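Local coordinates for protein kinectin 1 (Kinesin receptor) (Legionella pneumophila, PDB 4MU6) that is a Legionella effector (LegC3) of unknown molecular function, probably membrane-associated, whose N-terminal coiled-coil domain makes up this chain, at residues H17-L22 with L267-N272; L35-A40 with K287-Y292. All coordinates share one frame; numbering follows the deposited sequence.

Contact 1 of 2, residues H17-L22 with L267-N272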
ATOM      1  N   HIS A  17     -24.911  27.201  11.081  1.00 39.65           N
ATOM      2  CA  HIS A  17     -25.525  26.388  12.125  1.00 38.14           C
ATOM      3  C   HIS A  17     -26.260  27.209  13.194  1.00 33.52           C
ATOM      4  O   HIS A  17     -27.240  26.749  13.776  1.00 36.32           O
ATOM      5  CB  HIS A  17     -24.499  25.452  12.751  1.00 41.24           C
ATOM      6  CG  HIS A  17     -24.124  24.306  11.867  1.00 45.81           C
ATOM      7  ND1 HIS A  17     -24.549  23.017  12.102  1.00 44.70           N
ATOM      8  CD2 HIS A  17     -23.382  24.257  10.735  1.00 43.45           C
ATOM      9  CE1 HIS A  17     -24.075  22.221  11.160  1.00 49.93           C
ATOM     10  NE2 HIS A  17     -23.362  22.949  10.319  1.00 48.19           N
ATOM     11  N   ILE A  18     -25.776  28.415  13.463  1.00 38.59           N
ATOM     12  CA  ILE A  18     -26.502  29.316  14.355  1.00 39.65           C
ATOM     13  C   ILE A  18     -27.813  29.745  13.716  1.00 38.86           C
ATOM     14  O   ILE A  18     -28.857  29.726  14.362  1.00 39.18           O
ATOM     15  CB  ILE A  18     -25.688  30.565  14.679  1.00 39.95           C
ATOM     16  CG1 ILE A  18     -24.529  30.194  15.592  1.00 35.80           C
ATOM     17  CG2 ILE A  18     -26.573  31.646  15.342  1.00 33.32           C
ATOM     18  CD1 ILE A  18     -23.492  31.270  15.666  1.00 29.12           C
ATOM     19  N   LYS A  19     -27.753  30.136  12.446  1.00 34.30           N
ATOM     20  CA  LYS A  19     -28.952  30.558  11.735  1.00 39.24           C
ATOM     21  C   LYS A  19     -30.004  29.447  11.703  1.00 46.25           C
ATOM     22  O   LYS A  19     -31.196  29.703  11.910  1.00 45.36           O
ATOM     23  CB  LYS A  19     -28.601  31.018  10.317  1.00 45.72           C
ATOM     24  CG  LYS A  19     -27.927  32.387  10.243  1.00 48.49           C
ATOM     25  CD  LYS A  19     -27.690  32.779   8.800  1.00 49.18           C
ATOM     26  CE  LYS A  19     -27.160  34.189   8.685  1.00 61.39           C
ATOM     27  NZ  LYS A  19     -27.600  34.814   7.401  1.00 70.08           N
ATOM     28  N   GLN A  20     -29.560  28.214  11.462  1.00 47.09           N
ATOM     29  CA  GLN A  20     -30.475  27.080  11.408  1.00 47.22           C
ATOM     30  C   GLN A  20     -31.173  26.882  12.754  1.00 46.79           C
ATOM     31  O   GLN A  20     -32.374  26.609  12.817  1.00 43.79           O
ATOM     32  CB  GLN A  20     -29.738  25.808  10.973  1.00 56.98           C
ATOM     33  CG  GLN A  20     -30.600  24.564  11.002  1.00 66.38           C
ATOM     34  CD  GLN A  20     -31.838  24.708  10.147  1.00 79.63           C
ATOM     35  OE1 GLN A  20     -31.815  25.363   9.101  1.00 84.64           O
ATOM     36  NE2 GLN A  20     -32.937  24.108  10.590  1.00 84.42           N
ATOM     37  N   PHE A  21     -30.409  27.047  13.829  1.00 41.44           N
ATOM     38  CA  PHE A  21     -30.942  26.940  15.178  1.00 33.61           C
ATOM     39  C   PHE A  21     -31.961  28.049  15.445  1.00 42.92           C
ATOM     40  O   PHE A  21     -33.039  27.794  15.981  1.00 37.53           O
ATOM     41  CB  PHE A  21     -29.781  27.027  16.163  1.00 34.62           C
ATOM     42  CG  PHE A  21     -30.187  26.961  17.615  1.00 39.22           C
ATOM     43  CD1 PHE A  21     -30.494  28.119  18.320  1.00 33.33           C
ATOM     44  CD2 PHE A  21     -30.217  25.752  18.283  1.00 37.92           C
ATOM     45  CE1 PHE A  21     -30.840  28.067  19.658  1.00 32.89           C
ATOM     46  CE2 PHE A  21     -30.563  25.692  19.620  1.00 34.46           C
ATOM     47  CZ  PHE A  21     -30.881  26.847  20.304  1.00 37.51           C
ATOM     48  N   LEU A  22     -31.619  29.280  15.065  1.00 38.78           N
ATOM     49  CA  LEU A  22     -32.504  30.416  15.290  1.00 44.88           C
ATOM     50  C   LEU A  22     -33.690  30.451  14.316  1.00 50.76           C
ATOM     51  O   LEU A  22     -34.547  31.325  14.412  1.00 56.30           O
ATOM     52  CB  LEU A  22     -31.718  31.737  15.277  1.00 39.43           C
ATOM     53  CG  LEU A  22     -30.767  31.914  16.470  1.00 34.50           C
ATOM     54  CD1 LEU A  22     -29.818  33.104  16.311  1.00 30.21           C
ATOM     55  CD2 LEU A  22     -31.548  32.021  17.776  1.00 26.10           C
ATOM     56  N   LEU A 267     -28.589  36.513  17.580  1.00 36.58           N
ATOM     57  CA  LEU A 267     -29.758  36.438  18.432  1.00 32.76           C
ATOM     58  C   LEU A 267     -30.415  37.802  18.439  1.00 40.08           C
ATOM     59  O   LEU A 267     -31.648  37.913  18.435  1.00 41.10           O
ATOM     60  CB  LEU A 267     -29.355  36.058  19.849  1.00 32.30           C
ATOM     61  CG  LEU A 267     -30.490  36.113  20.869  1.00 32.40           C
ATOM     62  CD1 LEU A 267     -31.558  35.083  20.499  1.00 34.43           C
ATOM     63  CD2 LEU A 267     -29.962  35.870  22.272  1.00 30.67           C
ATOM     64  N   GLN A 268     -29.571  38.831  18.442  1.00 35.90           N
ATOM     65  CA  GLN A 268     -30.022  40.211  18.375  1.00 44.12           C
ATOM     66  C   GLN A 268     -30.876  40.378  17.116  1.00 50.32           C
ATOM     67  O   GLN A 268     -31.995  40.904  17.183  1.00 50.87           O
ATOM     68  CB  GLN A 268     -28.821  41.166  18.388  1.00 44.00           C
ATOM     69  CG  GLN A 268     -29.168  42.642  18.521  1.00 72.56           C
ATOM     70  CD  GLN A 268     -29.565  43.050  19.941  1.00 81.22           C
ATOM     71  OE1 GLN A 268     -30.695  42.817  20.374  1.00 74.29           O
ATOM     72  NE2 GLN A 268     -28.633  43.674  20.663  1.00 84.85           N
ATOM     73  N   LYS A 269     -30.374  39.882  15.984  1.00 44.50           N
ATOM     74  CA  LYS A 269     -31.117  39.948  14.722  1.00 40.01           C
ATOM     75  C   LYS A 269     -32.449  39.227  14.824  1.00 45.54           C
ATOM     76  O   LYS A 269     -33.482  39.766  14.444  1.00 56.55           O
ATOM     77  CB  LYS A 269     -30.296  39.381  13.564  1.00 44.75           C
ATOM     78  CG  LYS A 269     -29.045  40.186  13.255  1.00 45.84           C
ATOM     79  CD  LYS A 269     -28.000  39.374  12.512  1.00 51.31           C
ATOM     80  CE  LYS A 269     -28.374  39.140  11.054  1.00 63.93           C
ATOM     81  NZ  LYS A 269     -27.374  38.278  10.329  1.00 64.91           N
ATOM     82  N   TYR A 270     -32.411  38.003  15.334  1.00 43.49           N
ATOM     83  CA  TYR A 270     -33.605  37.209  15.593  1.00 44.56           C
ATOM     84  C   TYR A 270     -34.611  37.965  16.460  1.00 43.56           C
ATOM     85  O   TYR A 270     -35.825  37.885  16.239  1.00 38.61           O
ATOM     86  CB  TYR A 270     -33.176  35.932  16.299  1.00 39.92           C
ATOM     87  CG  TYR A 270     -34.265  35.036  16.812  1.00 38.07           C
ATOM     88  CD1 TYR A 270     -34.804  34.041  16.004  1.00 44.54           C
ATOM     89  CD2 TYR A 270     -34.714  35.129  18.128  1.00 36.46           C
ATOM     90  CE1 TYR A 270     -35.782  33.184  16.479  1.00 43.55           C
ATOM     91  CE2 TYR A 270     -35.695  34.273  18.613  1.00 33.20           C
ATOM     92  CZ  TYR A 270     -36.220  33.298  17.777  1.00 40.14           C
ATOM     93  OH  TYR A 270     -37.188  32.427  18.232  1.00 37.69           O
ATOM     94  N   LEU A 271     -34.102  38.695  17.447  1.00 40.23           N
ATOM     95  CA  LEU A 271     -34.960  39.434  18.365  1.00 43.92           C
ATOM     96  C   LEU A 271     -35.559  40.693  17.736  1.00 55.54           C
ATOM     97  O   LEU A 271     -36.432  41.338  18.324  1.00 60.55           O
ATOM     98  CB  LEU A 271     -34.196  39.792  19.644  1.00 39.87           C
ATOM     99  CG  LEU A 271     -33.857  38.632  20.591  1.00 39.02           C
ATOM    100  CD1 LEU A 271     -33.230  39.185  21.855  1.00 40.58           C
ATOM    101  CD2 LEU A 271     -35.102  37.809  20.925  1.00 37.86           C
ATOM    102  N   ASN A 272     -35.099  41.037  16.538  1.00 46.31           N
ATOM    103  CA  ASN A 272     -35.570  42.239  15.868  1.00 48.77           C
ATOM    104  C   ASN A 272     -36.442  41.884  14.671  1.00 53.39           C
ATOM    105  O   ASN A 272     -37.206  42.709  14.185  1.00 60.12           O
ATOM    106  CB  ASN A 272     -34.385  43.093  15.399  1.00 52.36           C
ATOM    107  CG  ASN A 272     -33.625  43.758  16.541  1.00 45.77           C
ATOM    108  OD1 ASN A 272     -34.195  44.160  17.563  1.00 45.41           O
ATOM    109  ND2 ASN A 272     -32.328  43.906  16.352  1.00 49.53           N
TER
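Leu22 of helix 10-22 packs on Leu267 and Tyr270 of helix 227-273. The contact is a helix-helix packing at one end of the elongated, all-helical N-terminal domain of LegC3. The two short segments run in roughly the same direction, with a signed crossing angle of -32° and an axis separation of 10.7 Å. That separation leaves room for the Leu22 side chain to reach in between.

Leu22 can be followed outward. Its CB points toward the other helix and lies 3.9 Å from Tyr270 CD1. At CG the side chain forks, and both methyls find partners. CD1 reaches the backbone of the other helix, 3.8 Å from Leu267 N. CD2 lies over one face of the Tyr270 ring, offset toward the rim, in a CH-pi contact 4.3 Å from the ring centroid. The same CD2 is 4.1 Å from Leu267 CD1, and these two leucine side chains cross at about a right angle.

Tyr270 holds CG anti to its backbone N (chi1 173°), which sends the ring toward helix 10-22. Its hydroxyl is hydrogen-bonded to the carbonyl O of Asp24, two residues after Leu22. Leu27 adds a further apolar side chain against both Leu22 and Tyr270.

At the exposed margin Lys19 and Lys269 come close, and Lys269 NZ has a salt bridge to Glu266, which probably eases the repulsion. The backbone O of Leu22 lies 3.0 Å from Tyr270 CE1.

Contact 2 of 2, residues L35-A40 with K287-Y292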
ATOM      1  N   LEU A  35     -28.845  30.668  27.935  1.00 30.26           N
ATOM      2  CA  LEU A  35     -27.821  30.583  26.909  1.00 32.87           C
ATOM      3  C   LEU A  35     -27.000  31.874  26.873  1.00 34.70           C
ATOM      4  O   LEU A  35     -25.778  31.817  26.780  1.00 31.61           O
ATOM      5  CB  LEU A  35     -28.416  30.230  25.539  1.00 29.91           C
ATOM      6  CG  LEU A  35     -28.980  28.807  25.406  1.00 27.95           C
ATOM      7  CD1 LEU A  35     -29.704  28.655  24.097  1.00 22.22           C
ATOM      8  CD2 LEU A  35     -27.876  27.744  25.506  1.00 23.71           C
ATOM      9  N   ILE A  36     -27.658  33.029  26.975  1.00 33.81           N
ATOM     10  CA  ILE A  36     -26.934  34.300  27.018  1.00 35.35           C
ATOM     11  C   ILE A  36     -26.022  34.383  28.240  1.00 32.42           C
ATOM     12  O   ILE A  36     -24.847  34.714  28.133  1.00 30.50           O
ATOM     13  CB  ILE A  36     -27.888  35.488  27.055  1.00 31.99           C
ATOM     14  CG1 ILE A  36     -28.748  35.492  25.799  1.00 28.95           C
ATOM     15  CG2 ILE A  36     -27.097  36.782  27.157  1.00 25.44           C
ATOM     16  CD1 ILE A  36     -29.946  36.409  25.887  1.00 31.90           C
ATOM     17  N   LEU A  37     -26.586  34.081  29.403  1.00 31.76           N
ATOM     18  CA  LEU A  37     -25.850  34.071  30.654  1.00 37.81           C
ATOM     19  C   LEU A  37     -24.635  33.138  30.657  1.00 37.10           C
ATOM     20  O   LEU A  37     -23.651  33.394  31.348  1.00 34.93           O
ATOM     21  CB  LEU A  37     -26.788  33.690  31.796  1.00 33.44           C
ATOM     22  CG  LEU A  37     -27.743  34.805  32.189  1.00 32.49           C
ATOM     23  CD1 LEU A  37     -28.661  34.337  33.297  1.00 35.06           C
ATOM     24  CD2 LEU A  37     -26.935  36.014  32.628  1.00 37.21           C
ATOM     25  N   SER A  38     -24.700  32.065  29.882  1.00 38.00           N
ATOM     26  CA  SER A  38     -23.674  31.031  29.936  1.00 33.09           C
ATOM     27  C   SER A  38     -22.285  31.484  29.482  1.00 40.60           C
ATOM     28  O   SER A  38     -21.295  30.910  29.914  1.00 30.50           O
ATOM     29  CB  SER A  38     -24.100  29.795  29.131  1.00 34.09           C
ATOM     30  OG  SER A  38     -23.947  29.991  27.730  1.00 37.02           O
ATOM     31  N   LYS A  39     -22.220  32.501  28.618  1.00 38.70           N
ATOM     32  CA  LYS A  39     -20.966  32.881  27.955  1.00 38.98           C
ATOM     33  C   LYS A  39     -20.143  31.663  27.496  1.00 44.94           C
ATOM     34  O   LYS A  39     -18.929  31.612  27.677  1.00 43.57           O
ATOM     35  CB  LYS A  39     -20.129  33.788  28.860  1.00 36.59           C
ATOM     36  CG  LYS A  39     -20.890  35.016  29.332  1.00 40.73           C
ATOM     37  CD  LYS A  39     -19.953  36.088  29.835  1.00 39.74           C
ATOM     38  CE  LYS A  39     -19.034  36.536  28.730  1.00 40.60           C
ATOM     39  NZ  LYS A  39     -17.983  37.368  29.308  1.00 42.88           N
ATOM     40  N   ALA A  40     -20.822  30.688  26.907  1.00 42.62           N
ATOM     41  CA  ALA A  40     -20.199  29.432  26.509  1.00 40.28           C
ATOM     42  C   ALA A  40     -20.765  29.015  25.153  1.00 34.46           C
ATOM     43  O   ALA A  40     -21.765  29.581  24.703  1.00 30.09           O
ATOM     44  CB  ALA A  40     -20.474  28.366  27.563  1.00 37.01           C
ATOM     45  N   LYS A 287     -32.919  41.558  25.895  1.00 32.82           N
ATOM     46  CA  LYS A 287     -32.043  42.650  25.508  1.00 34.20           C
ATOM     47  C   LYS A 287     -31.326  43.221  26.726  1.00 31.47           C
ATOM     48  O   LYS A 287     -30.150  43.580  26.658  1.00 32.00           O
ATOM     49  CB  LYS A 287     -32.843  43.731  24.788  1.00 31.55           C
ATOM     50  CG  LYS A 287     -33.182  43.372  23.335  1.00 36.95           C
ATOM     51  CD  LYS A 287     -34.345  44.242  22.817  1.00 43.32           C
ATOM     52  CE  LYS A 287     -34.124  44.721  21.380  1.00 45.46           C
ATOM     53  NZ  LYS A 287     -33.780  43.630  20.430  1.00 55.52           N
ATOM     54  N   SER A 288     -32.031  43.283  27.846  1.00 31.06           N
ATOM     55  CA  SER A 288     -31.408  43.682  29.100  1.00 35.83           C
ATOM     56  C   SER A 288     -30.234  42.758  29.472  1.00 34.66           C
ATOM     57  O   SER A 288     -29.172  43.229  29.854  1.00 29.10           O
ATOM     58  CB  SER A 288     -32.444  43.727  30.220  1.00 34.74           C
ATOM     59  OG  SER A 288     -31.824  43.921  31.480  1.00 41.67           O
ATOM     60  N   VAL A 289     -30.420  41.447  29.348  1.00 35.26           N
ATOM     61  CA  VAL A 289     -29.348  40.513  29.669  1.00 34.15           C
ATOM     62  C   VAL A 289     -28.208  40.633  28.655  1.00 38.37           C
ATOM     63  O   VAL A 289     -27.020  40.612  29.015  1.00 30.83           O
ATOM     64  CB  VAL A 289     -29.836  39.039  29.744  1.00 30.35           C
ATOM     65  CG1 VAL A 289     -28.686  38.148  30.172  1.00 29.42           C
ATOM     66  CG2 VAL A 289     -30.953  38.913  30.730  1.00 29.07           C
ATOM     67  N   ILE A 290     -28.579  40.792  27.390  1.00 31.82           N
ATOM     68  CA  ILE A 290     -27.599  40.944  26.326  1.00 34.72           C
ATOM     69  C   ILE A 290     -26.704  42.167  26.523  1.00 36.08           C
ATOM     70  O   ILE A 290     -25.472  42.074  26.435  1.00 36.77           O
ATOM     71  CB  ILE A 290     -28.296  40.954  24.954  1.00 36.83           C
ATOM     72  CG1 ILE A 290     -28.763  39.530  24.614  1.00 35.22           C
ATOM     73  CG2 ILE A 290     -27.372  41.475  23.869  1.00 22.24           C
ATOM     74  CD1 ILE A 290     -29.743  39.451  23.460  1.00 28.16           C
ATOM     75  N   LYS A 291     -27.311  43.309  26.828  1.00 35.36           N
ATOM     76  CA  LYS A 291     -26.535  44.524  27.002  1.00 34.00           C
ATOM     77  C   LYS A 291     -25.661  44.405  28.248  1.00 32.57           C
ATOM     78  O   LYS A 291     -24.591  45.011  28.320  1.00 34.21           O
ATOM     79  CB  LYS A 291     -27.443  45.767  27.056  1.00 32.54           C
ATOM     80  CG  LYS A 291     -27.983  46.107  28.418  1.00 30.36           C
ATOM     81  CD  LYS A 291     -28.981  47.277  28.310  1.00 34.46           C
ATOM     82  CE  LYS A 291     -30.177  46.870  27.453  1.00 36.60           C
ATOM     83  NZ  LYS A 291     -31.012  48.064  27.101  1.00 31.92           N
ATOM     84  N   TYR A 292     -26.104  43.603  29.213  1.00 28.24           N
ATOM     85  CA  TYR A 292     -25.319  43.389  30.427  1.00 34.24           C
ATOM     86  C   TYR A 292     -24.007  42.663  30.108  1.00 38.35           C
ATOM     87  O   TYR A 292     -22.933  43.054  30.597  1.00 33.89           O
ATOM     88  CB  TYR A 292     -26.158  42.659  31.471  1.00 33.13           C
ATOM     89  CG  TYR A 292     -25.399  42.015  32.610  1.00 39.64           C
ATOM     90  CD1 TYR A 292     -24.824  42.777  33.617  1.00 37.11           C
ATOM     91  CD2 TYR A 292     -25.292  40.628  32.698  1.00 40.33           C
ATOM     92  CE1 TYR A 292     -24.141  42.173  34.680  1.00 34.90           C
ATOM     93  CE2 TYR A 292     -24.616  40.019  33.749  1.00 45.14           C
ATOM     94  CZ  TYR A 292     -24.040  40.793  34.741  1.00 47.04           C
ATOM     95  OH  TYR A 292     -23.364  40.175  35.788  1.00 44.46           O
TER
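Ile36 and Leu37 of helix 29-38 meet Val289 and Ile290 of helix 280-294. This is an apolar helix-helix packing in the helical cluster at one end of the LegC3 N-terminal domain.

Van der Waals contacts between aliphatic side chains carry the interface. Ile36 uses two branches. Its CG2 lies 3.7 Å from Val289 CG1, while its CD1 reaches Ile290 CG1 at 3.6 Å. The side chains of Ile36 and Ile290 cross at about a right angle. With chi1 at -176°, Val289 swings CG1 opposite its backbone N, and this one methyl also receives Leu37 CD2 at 3.7 Å. It thus touches two neighbouring residues of helix 29-38. Ile36 and Ile290 are buried; Leu37 marks the exposed border.

Hydrogen bonds and a cation-pi contact lie near the end of helix 29-38. The carbonyl O of Ile36 accepts a hydrogen bond from Tyr260 OH of helix 227-273. Lys39 leaves the helix with a positive phi of 41° and makes a cation-pi contact with Phe299. Ser38 turns its hydroxyl back on its own helix, where OG donates to Leu35 O at 2.8 Å.

In the fold
From the N terminus the chain forms helix 10-22, then helix 29-38, which supply the first halves of contacts 1 and 2. It then passes through long helices before helix 227-273 returns to the end of the domain where the first two helices lie. There contact 1 closes a loop with 244 residues between its segments. After a short connection, helix 280-294 closes contact 2 around 246 residues. The segments alternate along the chain, so the two closures cross rather than nest. They join two successive N-terminal helices to two successive late ones, with centres about 14 Å apart. Leu267 CD2 bridges them, packing 3.7 Å from Ile36 CD1, and Lys287 NZ probably hydrogen-bonds Asn272 OD1.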